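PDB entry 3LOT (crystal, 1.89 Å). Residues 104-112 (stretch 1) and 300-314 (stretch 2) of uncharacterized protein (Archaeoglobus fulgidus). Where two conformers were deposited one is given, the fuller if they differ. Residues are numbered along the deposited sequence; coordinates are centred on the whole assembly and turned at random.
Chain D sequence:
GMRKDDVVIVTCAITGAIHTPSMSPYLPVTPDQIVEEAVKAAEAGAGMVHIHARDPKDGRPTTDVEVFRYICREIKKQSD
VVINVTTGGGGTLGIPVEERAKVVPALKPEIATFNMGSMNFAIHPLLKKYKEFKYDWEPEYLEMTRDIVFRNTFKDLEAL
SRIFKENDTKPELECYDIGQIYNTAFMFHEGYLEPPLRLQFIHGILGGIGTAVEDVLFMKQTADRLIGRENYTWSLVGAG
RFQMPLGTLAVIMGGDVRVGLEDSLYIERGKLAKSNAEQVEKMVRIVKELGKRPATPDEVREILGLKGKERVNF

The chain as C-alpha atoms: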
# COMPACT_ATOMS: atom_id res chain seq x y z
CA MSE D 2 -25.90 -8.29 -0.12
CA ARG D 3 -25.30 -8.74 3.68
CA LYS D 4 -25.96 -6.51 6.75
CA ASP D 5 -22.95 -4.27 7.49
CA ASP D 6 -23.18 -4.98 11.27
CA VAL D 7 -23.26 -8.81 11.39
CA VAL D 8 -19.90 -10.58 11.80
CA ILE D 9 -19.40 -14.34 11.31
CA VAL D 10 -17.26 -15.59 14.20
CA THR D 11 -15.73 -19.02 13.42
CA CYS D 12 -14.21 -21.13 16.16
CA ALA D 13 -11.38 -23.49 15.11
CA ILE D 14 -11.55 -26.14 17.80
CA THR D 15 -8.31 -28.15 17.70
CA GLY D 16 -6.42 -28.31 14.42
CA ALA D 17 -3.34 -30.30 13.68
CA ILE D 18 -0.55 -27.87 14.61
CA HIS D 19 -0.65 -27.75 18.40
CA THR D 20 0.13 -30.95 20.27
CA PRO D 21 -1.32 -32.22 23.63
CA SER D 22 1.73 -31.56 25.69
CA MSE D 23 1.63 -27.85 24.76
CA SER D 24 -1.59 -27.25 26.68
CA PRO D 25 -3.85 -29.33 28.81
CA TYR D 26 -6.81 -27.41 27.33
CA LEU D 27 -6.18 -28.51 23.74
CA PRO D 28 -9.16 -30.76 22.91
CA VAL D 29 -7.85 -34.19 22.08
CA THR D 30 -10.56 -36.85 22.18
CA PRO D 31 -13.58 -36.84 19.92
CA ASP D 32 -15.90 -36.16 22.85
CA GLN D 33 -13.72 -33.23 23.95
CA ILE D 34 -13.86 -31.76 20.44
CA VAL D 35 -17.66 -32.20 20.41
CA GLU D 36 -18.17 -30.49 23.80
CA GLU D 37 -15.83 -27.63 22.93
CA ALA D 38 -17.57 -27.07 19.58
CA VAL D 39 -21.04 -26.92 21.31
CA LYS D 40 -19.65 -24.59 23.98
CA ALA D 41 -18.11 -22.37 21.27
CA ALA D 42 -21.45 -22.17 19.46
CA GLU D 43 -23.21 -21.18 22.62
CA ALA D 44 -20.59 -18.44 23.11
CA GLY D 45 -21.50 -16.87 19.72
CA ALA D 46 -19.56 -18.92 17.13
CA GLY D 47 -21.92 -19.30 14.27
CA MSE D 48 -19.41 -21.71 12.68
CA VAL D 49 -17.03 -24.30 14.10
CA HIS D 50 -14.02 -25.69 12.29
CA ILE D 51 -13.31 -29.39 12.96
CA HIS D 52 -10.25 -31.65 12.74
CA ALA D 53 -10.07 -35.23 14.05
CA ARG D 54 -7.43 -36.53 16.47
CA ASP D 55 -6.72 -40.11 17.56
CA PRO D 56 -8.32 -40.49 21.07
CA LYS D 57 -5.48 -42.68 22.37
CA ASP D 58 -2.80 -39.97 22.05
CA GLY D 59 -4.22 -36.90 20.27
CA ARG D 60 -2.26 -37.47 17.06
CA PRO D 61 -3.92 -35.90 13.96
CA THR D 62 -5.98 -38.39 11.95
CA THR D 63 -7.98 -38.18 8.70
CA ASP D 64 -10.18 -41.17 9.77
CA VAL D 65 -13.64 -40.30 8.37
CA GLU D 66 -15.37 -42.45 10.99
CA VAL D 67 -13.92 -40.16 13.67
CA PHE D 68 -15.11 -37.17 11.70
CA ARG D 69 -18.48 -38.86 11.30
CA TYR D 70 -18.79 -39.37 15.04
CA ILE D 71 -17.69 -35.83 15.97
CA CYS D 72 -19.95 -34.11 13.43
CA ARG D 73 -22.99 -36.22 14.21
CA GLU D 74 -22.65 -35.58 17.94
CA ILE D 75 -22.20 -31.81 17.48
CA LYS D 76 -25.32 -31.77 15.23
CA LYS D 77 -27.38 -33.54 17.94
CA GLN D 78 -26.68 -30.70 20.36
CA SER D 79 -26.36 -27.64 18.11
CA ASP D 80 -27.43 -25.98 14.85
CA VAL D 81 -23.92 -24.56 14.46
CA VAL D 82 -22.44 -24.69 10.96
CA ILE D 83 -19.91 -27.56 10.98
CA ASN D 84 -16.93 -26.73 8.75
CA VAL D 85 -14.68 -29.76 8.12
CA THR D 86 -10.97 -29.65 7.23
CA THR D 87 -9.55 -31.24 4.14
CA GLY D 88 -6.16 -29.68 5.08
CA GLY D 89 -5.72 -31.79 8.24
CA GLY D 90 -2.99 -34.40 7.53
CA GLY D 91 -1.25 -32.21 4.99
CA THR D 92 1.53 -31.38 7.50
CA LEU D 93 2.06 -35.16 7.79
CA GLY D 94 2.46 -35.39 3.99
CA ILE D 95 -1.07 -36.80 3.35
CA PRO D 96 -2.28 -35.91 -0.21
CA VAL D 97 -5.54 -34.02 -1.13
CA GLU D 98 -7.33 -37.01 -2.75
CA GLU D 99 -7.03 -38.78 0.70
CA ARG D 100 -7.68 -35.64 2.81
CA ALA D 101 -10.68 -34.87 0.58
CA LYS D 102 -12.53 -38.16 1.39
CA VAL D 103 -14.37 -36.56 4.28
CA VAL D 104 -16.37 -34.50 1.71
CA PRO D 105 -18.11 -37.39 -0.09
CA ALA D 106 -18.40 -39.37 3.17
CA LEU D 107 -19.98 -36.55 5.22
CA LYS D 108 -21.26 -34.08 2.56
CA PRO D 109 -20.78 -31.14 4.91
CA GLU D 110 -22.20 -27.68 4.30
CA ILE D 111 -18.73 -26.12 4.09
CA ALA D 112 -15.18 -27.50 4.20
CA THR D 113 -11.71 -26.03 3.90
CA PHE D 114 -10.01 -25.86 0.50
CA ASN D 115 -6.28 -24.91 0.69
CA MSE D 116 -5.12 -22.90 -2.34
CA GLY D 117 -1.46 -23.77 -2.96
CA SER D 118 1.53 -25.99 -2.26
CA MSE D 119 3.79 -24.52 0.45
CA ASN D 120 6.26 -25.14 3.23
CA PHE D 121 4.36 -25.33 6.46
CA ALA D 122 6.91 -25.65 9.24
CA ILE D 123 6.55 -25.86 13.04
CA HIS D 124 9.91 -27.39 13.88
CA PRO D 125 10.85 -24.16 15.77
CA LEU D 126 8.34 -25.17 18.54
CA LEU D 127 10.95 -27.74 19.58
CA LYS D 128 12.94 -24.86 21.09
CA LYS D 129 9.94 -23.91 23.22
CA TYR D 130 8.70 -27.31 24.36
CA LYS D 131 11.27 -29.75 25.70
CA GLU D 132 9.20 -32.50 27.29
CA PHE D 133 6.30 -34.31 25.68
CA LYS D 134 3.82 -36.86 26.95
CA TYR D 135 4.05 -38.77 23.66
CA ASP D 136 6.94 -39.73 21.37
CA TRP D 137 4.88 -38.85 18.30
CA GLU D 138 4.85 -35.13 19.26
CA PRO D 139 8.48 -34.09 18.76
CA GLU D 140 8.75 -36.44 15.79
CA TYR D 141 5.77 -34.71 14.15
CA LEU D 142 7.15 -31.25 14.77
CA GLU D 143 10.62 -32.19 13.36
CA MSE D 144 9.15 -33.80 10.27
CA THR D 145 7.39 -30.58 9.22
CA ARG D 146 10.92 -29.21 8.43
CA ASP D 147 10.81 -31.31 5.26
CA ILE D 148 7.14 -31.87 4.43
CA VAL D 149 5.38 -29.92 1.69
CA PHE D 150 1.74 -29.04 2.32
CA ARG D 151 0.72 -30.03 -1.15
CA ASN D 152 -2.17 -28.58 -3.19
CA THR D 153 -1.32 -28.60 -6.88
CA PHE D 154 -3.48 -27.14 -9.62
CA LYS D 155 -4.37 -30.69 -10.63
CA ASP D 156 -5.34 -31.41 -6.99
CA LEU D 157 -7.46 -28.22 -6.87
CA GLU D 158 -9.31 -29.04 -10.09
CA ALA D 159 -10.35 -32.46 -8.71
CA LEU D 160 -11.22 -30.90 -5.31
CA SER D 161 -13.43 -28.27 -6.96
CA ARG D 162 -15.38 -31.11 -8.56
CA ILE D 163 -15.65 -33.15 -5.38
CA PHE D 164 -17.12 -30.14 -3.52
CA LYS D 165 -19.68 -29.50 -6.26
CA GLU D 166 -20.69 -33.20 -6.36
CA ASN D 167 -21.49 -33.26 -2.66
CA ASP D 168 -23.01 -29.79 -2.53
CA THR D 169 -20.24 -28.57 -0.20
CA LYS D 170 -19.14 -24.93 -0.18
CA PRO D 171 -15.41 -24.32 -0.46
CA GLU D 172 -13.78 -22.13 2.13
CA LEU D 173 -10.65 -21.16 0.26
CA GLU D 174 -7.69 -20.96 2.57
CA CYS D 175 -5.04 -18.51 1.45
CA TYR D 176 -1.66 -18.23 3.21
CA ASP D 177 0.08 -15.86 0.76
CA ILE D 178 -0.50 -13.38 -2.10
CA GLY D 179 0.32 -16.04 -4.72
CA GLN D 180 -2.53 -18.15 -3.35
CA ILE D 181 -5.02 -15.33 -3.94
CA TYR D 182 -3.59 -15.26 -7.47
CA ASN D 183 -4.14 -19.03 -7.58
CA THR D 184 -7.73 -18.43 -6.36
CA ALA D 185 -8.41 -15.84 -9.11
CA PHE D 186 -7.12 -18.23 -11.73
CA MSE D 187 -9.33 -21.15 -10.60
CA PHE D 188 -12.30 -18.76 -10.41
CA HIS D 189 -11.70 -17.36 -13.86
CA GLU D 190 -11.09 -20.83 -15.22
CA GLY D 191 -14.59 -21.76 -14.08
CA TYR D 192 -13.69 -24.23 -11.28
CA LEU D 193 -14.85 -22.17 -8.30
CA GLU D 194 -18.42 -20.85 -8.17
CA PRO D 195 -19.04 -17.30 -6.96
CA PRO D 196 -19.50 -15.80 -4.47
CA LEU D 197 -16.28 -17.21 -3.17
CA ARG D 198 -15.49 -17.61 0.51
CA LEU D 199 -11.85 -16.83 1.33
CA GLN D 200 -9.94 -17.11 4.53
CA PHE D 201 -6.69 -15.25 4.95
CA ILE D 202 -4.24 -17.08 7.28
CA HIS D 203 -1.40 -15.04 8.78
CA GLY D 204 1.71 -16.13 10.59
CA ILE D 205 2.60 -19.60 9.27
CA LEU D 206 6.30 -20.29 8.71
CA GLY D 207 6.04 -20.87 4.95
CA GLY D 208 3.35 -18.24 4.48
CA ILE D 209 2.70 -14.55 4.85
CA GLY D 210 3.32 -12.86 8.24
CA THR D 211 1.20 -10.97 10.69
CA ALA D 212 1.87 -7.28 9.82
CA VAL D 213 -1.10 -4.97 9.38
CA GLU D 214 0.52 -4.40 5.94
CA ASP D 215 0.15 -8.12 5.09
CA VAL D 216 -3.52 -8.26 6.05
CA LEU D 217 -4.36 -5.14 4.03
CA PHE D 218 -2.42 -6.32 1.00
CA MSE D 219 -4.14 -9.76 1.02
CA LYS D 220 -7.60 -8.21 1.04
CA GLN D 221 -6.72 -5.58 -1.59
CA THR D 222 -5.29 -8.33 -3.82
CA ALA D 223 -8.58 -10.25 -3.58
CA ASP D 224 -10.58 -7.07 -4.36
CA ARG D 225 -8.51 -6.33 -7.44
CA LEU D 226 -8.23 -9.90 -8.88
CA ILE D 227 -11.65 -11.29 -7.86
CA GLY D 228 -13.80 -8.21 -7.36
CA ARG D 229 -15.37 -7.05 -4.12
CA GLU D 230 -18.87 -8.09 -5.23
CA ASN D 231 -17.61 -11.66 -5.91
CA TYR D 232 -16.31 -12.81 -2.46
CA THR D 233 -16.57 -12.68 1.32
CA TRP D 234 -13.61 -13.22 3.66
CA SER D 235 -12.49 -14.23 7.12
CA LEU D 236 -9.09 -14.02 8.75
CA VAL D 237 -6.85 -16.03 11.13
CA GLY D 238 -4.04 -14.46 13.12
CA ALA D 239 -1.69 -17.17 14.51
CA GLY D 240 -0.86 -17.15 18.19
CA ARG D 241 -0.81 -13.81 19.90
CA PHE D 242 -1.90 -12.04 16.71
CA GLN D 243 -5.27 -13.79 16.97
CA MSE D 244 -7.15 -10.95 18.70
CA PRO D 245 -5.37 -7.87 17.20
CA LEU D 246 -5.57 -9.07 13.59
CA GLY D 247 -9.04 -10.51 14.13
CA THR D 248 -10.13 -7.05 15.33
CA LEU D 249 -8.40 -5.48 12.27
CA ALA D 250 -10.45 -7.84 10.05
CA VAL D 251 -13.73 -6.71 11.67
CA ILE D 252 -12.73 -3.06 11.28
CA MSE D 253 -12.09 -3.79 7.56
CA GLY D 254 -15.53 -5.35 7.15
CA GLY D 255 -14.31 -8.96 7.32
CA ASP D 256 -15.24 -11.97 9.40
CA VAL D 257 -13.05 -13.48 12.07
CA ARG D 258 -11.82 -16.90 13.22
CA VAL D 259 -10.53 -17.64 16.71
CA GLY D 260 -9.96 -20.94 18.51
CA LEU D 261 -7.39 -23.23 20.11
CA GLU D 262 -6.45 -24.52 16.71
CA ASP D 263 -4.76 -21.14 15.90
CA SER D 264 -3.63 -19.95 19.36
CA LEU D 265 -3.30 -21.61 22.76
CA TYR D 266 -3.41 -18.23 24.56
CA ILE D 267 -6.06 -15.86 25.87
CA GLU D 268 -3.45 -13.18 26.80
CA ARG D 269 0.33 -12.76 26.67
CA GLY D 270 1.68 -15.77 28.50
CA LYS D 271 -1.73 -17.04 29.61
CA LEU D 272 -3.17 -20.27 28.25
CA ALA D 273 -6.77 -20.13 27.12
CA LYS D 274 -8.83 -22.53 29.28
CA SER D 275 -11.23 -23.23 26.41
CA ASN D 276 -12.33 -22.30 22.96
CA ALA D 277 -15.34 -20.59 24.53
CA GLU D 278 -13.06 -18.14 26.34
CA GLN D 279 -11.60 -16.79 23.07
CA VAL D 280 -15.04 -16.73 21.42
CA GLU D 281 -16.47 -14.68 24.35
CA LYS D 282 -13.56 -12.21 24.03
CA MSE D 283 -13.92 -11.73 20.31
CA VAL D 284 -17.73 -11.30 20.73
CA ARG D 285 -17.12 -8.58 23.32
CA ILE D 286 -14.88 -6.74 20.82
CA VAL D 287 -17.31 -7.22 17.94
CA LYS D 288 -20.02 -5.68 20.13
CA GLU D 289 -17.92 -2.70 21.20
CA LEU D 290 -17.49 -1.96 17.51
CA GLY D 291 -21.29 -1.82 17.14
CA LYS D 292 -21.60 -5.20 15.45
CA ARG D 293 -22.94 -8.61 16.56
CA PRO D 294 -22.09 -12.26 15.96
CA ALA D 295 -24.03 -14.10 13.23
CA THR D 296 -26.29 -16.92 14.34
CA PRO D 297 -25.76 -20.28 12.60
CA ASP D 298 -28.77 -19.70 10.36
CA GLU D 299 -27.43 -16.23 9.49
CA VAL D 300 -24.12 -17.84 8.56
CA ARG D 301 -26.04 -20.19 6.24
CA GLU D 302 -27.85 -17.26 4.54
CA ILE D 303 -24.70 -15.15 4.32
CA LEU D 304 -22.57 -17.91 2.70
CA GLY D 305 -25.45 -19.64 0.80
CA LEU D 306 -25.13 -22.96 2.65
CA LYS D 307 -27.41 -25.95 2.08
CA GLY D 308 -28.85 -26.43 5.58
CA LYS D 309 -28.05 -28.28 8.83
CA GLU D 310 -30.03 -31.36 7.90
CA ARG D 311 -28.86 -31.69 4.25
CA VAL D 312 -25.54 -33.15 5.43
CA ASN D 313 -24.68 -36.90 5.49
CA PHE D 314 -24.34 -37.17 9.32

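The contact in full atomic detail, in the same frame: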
# COMPACT_ATOMS: atom_id res chain seq x y z
N VAL D 104 -15.32 -35.28 2.39
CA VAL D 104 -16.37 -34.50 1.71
C VAL D 104 -17.46 -35.41 1.11
O VAL D 104 -18.64 -35.19 1.39
CB VAL D 104 -15.79 -33.42 0.77
CG1 VAL D 104 -16.88 -32.72 -0.03
CG2 VAL D 104 -14.98 -32.36 1.60
N PRO D 105 -17.09 -36.46 0.39
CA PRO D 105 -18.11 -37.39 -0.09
C PRO D 105 -18.70 -38.29 1.01
O PRO D 105 -19.88 -38.66 0.94
CB PRO D 105 -17.36 -38.22 -1.14
CG PRO D 105 -15.92 -38.01 -0.82
CD PRO D 105 -15.85 -36.61 -0.40
N ALA D 106 -17.90 -38.60 2.02
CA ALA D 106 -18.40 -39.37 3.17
C ALA D 106 -19.45 -38.59 3.97
O ALA D 106 -20.54 -39.12 4.29
CB ALA D 106 -17.26 -39.83 4.04
N LEU D 107 -19.13 -37.35 4.33
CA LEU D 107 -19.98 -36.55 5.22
C LEU D 107 -20.88 -35.53 4.51
O LEU D 107 -21.86 -35.08 5.09
CB LEU D 107 -19.17 -35.84 6.31
CG LEU D 107 -18.79 -36.63 7.58
CD1 LEU D 107 -17.96 -37.79 7.24
CD2 LEU D 107 -18.08 -35.74 8.58
N LYS D 108 -20.55 -35.16 3.28
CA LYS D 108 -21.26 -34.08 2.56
C LYS D 108 -21.58 -32.89 3.45
O LYS D 108 -22.74 -32.54 3.66
CB LYS D 108 -22.54 -34.65 1.91
CG LYS D 108 -22.29 -35.81 1.00
CD LYS D 108 -23.60 -36.37 0.49
CE LYS D 108 -23.46 -37.14 -0.78
NZ LYS D 108 -22.39 -38.17 -0.70
N PRO D 109 -20.55 -32.26 4.03
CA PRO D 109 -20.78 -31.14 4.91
C PRO D 109 -21.23 -29.91 4.14
O PRO D 109 -21.08 -29.83 2.91
CB PRO D 109 -19.39 -30.88 5.55
CG PRO D 109 -18.41 -31.37 4.51
CD PRO D 109 -19.11 -32.52 3.82
N GLU D 110 -21.77 -28.95 4.87
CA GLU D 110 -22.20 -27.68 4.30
C GLU D 110 -21.04 -26.86 3.77
O GLU D 110 -21.19 -26.13 2.79
CB GLU D 110 -22.95 -26.84 5.33
CG GLU D 110 -24.30 -27.42 5.85
CD GLU D 110 -25.06 -26.41 6.69
OE1 GLU D 110 -24.80 -26.36 7.92
OE2 GLU D 110 -25.89 -25.65 6.15
N ILE D 111 -19.91 -26.91 4.46
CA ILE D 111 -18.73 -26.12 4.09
C ILE D 111 -17.51 -26.93 4.56
O ILE D 111 -17.59 -27.69 5.56
CB ILE D 111 -18.85 -24.69 4.70
CG1 ILE D 111 -17.67 -23.79 4.32
CG2 ILE D 111 -19.03 -24.74 6.27
CD1 ILE D 111 -17.99 -22.35 4.42
N ALA D 112 -16.42 -26.85 3.82
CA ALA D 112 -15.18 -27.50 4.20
C ALA D 112 -13.98 -26.71 3.67
O ALA D 112 -14.13 -25.92 2.74
CB ALA D 112 -15.12 -28.91 3.73
N VAL D 300 -25.28 -17.37 9.26
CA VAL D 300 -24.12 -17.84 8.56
C VAL D 300 -24.57 -18.57 7.27
O VAL D 300 -24.04 -18.33 6.16
CB VAL D 300 -23.25 -18.77 9.45
CG1 VAL D 300 -22.23 -19.56 8.55
CG2 VAL D 300 -22.53 -17.94 10.58
N ARG D 301 -25.54 -19.46 7.40
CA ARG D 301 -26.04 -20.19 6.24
C ARG D 301 -26.56 -19.23 5.14
O ARG D 301 -26.32 -19.46 3.95
CB ARG D 301 -27.13 -21.17 6.69
CG ARG D 301 -26.57 -22.36 7.44
CD ARG D 301 -27.65 -23.40 7.85
NE ARG D 301 -26.93 -24.46 8.55
CZ ARG D 301 -26.76 -24.54 9.86
NH1 ARG D 301 -27.39 -23.73 10.69
NH2 ARG D 301 -26.03 -25.52 10.35
N GLU D 302 -27.26 -18.18 5.53
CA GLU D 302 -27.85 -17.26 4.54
C GLU D 302 -26.74 -16.39 3.96
O GLU D 302 -26.75 -16.10 2.76
CB GLU D 302 -28.97 -16.41 5.18
CG GLU D 302 -29.75 -15.50 4.22
CD GLU D 302 -29.02 -14.20 3.86
OE1 GLU D 302 -28.18 -13.74 4.68
OE2 GLU D 302 -29.25 -13.64 2.76
N ILE D 303 -25.79 -15.98 4.79
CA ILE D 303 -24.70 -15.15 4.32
C ILE D 303 -23.83 -15.90 3.32
O ILE D 303 -23.56 -15.37 2.25
CB ILE D 303 -23.81 -14.62 5.47
CG1 ILE D 303 -24.60 -13.61 6.33
CG2 ILE D 303 -22.54 -14.02 4.91
CD1 ILE D 303 -23.91 -13.24 7.64
N LEU D 304 -23.43 -17.13 3.61
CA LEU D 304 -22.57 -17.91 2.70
C LEU D 304 -23.33 -18.78 1.67
O LEU D 304 -22.71 -19.42 0.82
CB LEU D 304 -21.66 -18.78 3.52
CG LEU D 304 -20.83 -18.00 4.54
CD1 LEU D 304 -19.96 -18.97 5.37
CD2 LEU D 304 -19.97 -16.98 3.80
N GLY D 305 -24.65 -18.80 1.72
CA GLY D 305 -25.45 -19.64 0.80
C GLY D 305 -25.30 -21.14 1.02
O GLY D 305 -25.09 -21.89 0.09
N LEU D 306 -25.39 -21.57 2.28
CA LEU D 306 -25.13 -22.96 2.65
C LEU D 306 -26.40 -23.79 2.56
O LEU D 306 -27.49 -23.24 2.61
CB LEU D 306 -24.54 -23.05 4.05
CG LEU D 306 -23.22 -22.30 4.24
CD1 LEU D 306 -22.63 -22.62 5.64
CD2 LEU D 306 -22.34 -22.72 3.08
N LYS D 307 -26.26 -25.10 2.46
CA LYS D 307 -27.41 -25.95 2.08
C LYS D 307 -28.41 -26.24 3.20
O LYS D 307 -29.61 -26.54 2.92
CB LYS D 307 -26.94 -27.23 1.42
CG LYS D 307 -26.27 -28.27 2.31
CD LYS D 307 -25.62 -29.32 1.46
CE LYS D 307 -24.70 -30.21 2.26
NZ LYS D 307 -24.11 -31.27 1.40
N GLY D 308 -27.96 -26.15 4.44
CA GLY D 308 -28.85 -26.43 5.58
C GLY D 308 -28.32 -27.52 6.50
O GLY D 308 -27.65 -28.45 6.05
N LYS D 309 -28.65 -27.41 7.78
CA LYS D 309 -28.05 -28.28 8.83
C LYS D 309 -28.38 -29.74 8.63
O LYS D 309 -27.60 -30.63 8.97
CB LYS D 309 -28.44 -27.82 10.26
CG LYS D 309 -29.89 -28.06 10.70
CD LYS D 309 -30.22 -27.32 12.01
CE LYS D 309 -31.73 -27.34 12.33
NZ LYS D 309 -32.23 -26.23 13.25
N GLU D 310 -29.56 -29.99 8.09
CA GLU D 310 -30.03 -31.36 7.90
C GLU D 310 -29.78 -31.94 6.50
O GLU D 310 -30.16 -33.06 6.24
CB GLU D 310 -31.54 -31.42 8.15
CG GLU D 310 -31.97 -31.17 9.59
CD GLU D 310 -31.49 -32.24 10.53
OE1 GLU D 310 -30.96 -33.30 10.10
OE2 GLU D 310 -31.63 -32.01 11.73
N ARG D 311 -29.17 -31.17 5.60
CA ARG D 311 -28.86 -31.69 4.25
C ARG D 311 -27.44 -32.29 4.17
O ARG D 311 -26.91 -32.56 3.08
CB ARG D 311 -29.12 -30.62 3.18
CG ARG D 311 -30.61 -30.53 2.83
CD ARG D 311 -31.02 -29.36 1.93
NE ARG D 311 -32.48 -29.28 1.81
CZ ARG D 311 -33.23 -29.98 0.95
NH1 ARG D 311 -32.67 -30.82 0.08
NH2 ARG D 311 -34.56 -29.83 0.93
N VAL D 312 -26.85 -32.53 5.33
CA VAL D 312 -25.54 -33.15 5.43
C VAL D 312 -25.75 -34.67 5.53
O VAL D 312 -26.89 -35.14 5.75
CB VAL D 312 -24.70 -32.54 6.63
CG1 VAL D 312 -24.56 -31.07 6.48
CG2 VAL D 312 -25.35 -32.85 8.01
N ASN D 313 -24.67 -35.42 5.38
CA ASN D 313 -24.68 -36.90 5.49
C ASN D 313 -24.13 -37.36 6.87
O ASN D 313 -23.25 -38.24 6.94
CB ASN D 313 -23.82 -37.45 4.36
CG ASN D 313 -24.30 -38.77 3.84
OD1 ASN D 313 -25.46 -39.12 3.98
ND2 ASN D 313 -23.38 -39.52 3.19
N PHE D 314 -24.64 -36.77 7.94
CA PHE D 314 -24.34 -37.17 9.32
C PHE D 314 -25.39 -36.57 10.29
O PHE D 314 -26.31 -35.84 9.87
CB PHE D 314 -22.91 -36.73 9.72
CG PHE D 314 -22.68 -35.23 9.69
CD1 PHE D 314 -23.12 -34.42 10.73
CD2 PHE D 314 -22.00 -34.64 8.63
CE1 PHE D 314 -22.88 -33.03 10.72
CE2 PHE D 314 -21.76 -33.28 8.60
CZ PHE D 314 -22.24 -32.45 9.64
OXT PHE D 314 -25.38 -36.76 11.55
O HOH W 1 -23.61 -25.91 1.63

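The most unusual feature of this contact is E110, a buried glutamate whose carboxylate is bound by R301 and G308, in the C-terminal part of the chain. Its CA-to-CB bond points sideways, but the end of the side chain reaches stretch 2. There it forms a salt bridge with R301. R301 NH2 lies 2.9 Å from E110 OE1, and R301 NE lies 2.9 Å from both E110 OE1 and E110 OE2. The carboxylate approaches the guanidinium at its edge, near its plane, where the N-H groups point. E110 OE2 also accepts a hydrogen bond from the backbone, with G308 N at 2.7 Å. The negative charge is therefore met by an arginine and a main-chain amide together.

G308 has phi/psi of 123/149. At these angles a CB would be jammed against the carbonyl O of K307, so the backbone itself calls for glycine. G308 also opens a type I turn that runs to R311, closed by a hydrogen bond from R311 N to G308 O at 3.1 Å.

The backbone of E110 is linked to stretch 2 by a water. The water donates to E110 O at 2.7 Å and accepts from K307 N at 2.9 Å. K307 makes a second link through its side chain, which is extended beyond chi1. K307 NZ donates to K108 O at 2.9 Å. The same carbonyl receives a CA-H...O contact, with V312 CA 3.4 Å from K108 O.

The helix of stretch 1 ends at L107, and K108 leaves it with positive phi. N313 binds the carbonyls at this end. N313 N donates to L107 O at 2.8 Å, and N313 ND2 donates to A106 O at 3.1 Å. One residue thus uses its main chain and its side chain on two successive carbonyls. K108 NZ turns back within its own stretch and donates to P105 O at 3.0 Å.

Apolar contacts flank the polar groups. L107 CB packs against F314 CD2 at 3.9 Å. P109 CA lies at the edge of the F314 ring, 4.4 Å from F314 CE2. V312 CG1 comes within 3.7 Å of E110 CG, so the aliphatic part of the glutamate is also covered. I111 meets two leucines: I111 CD1 is 4.0 Å from L304 CD1, and I111 CG2 is 4.2 Å from L306 CD1.

The two stretches bury 648 Å² in all, both sides summed. E110 has the largest covered area of any residue here, 146 Å².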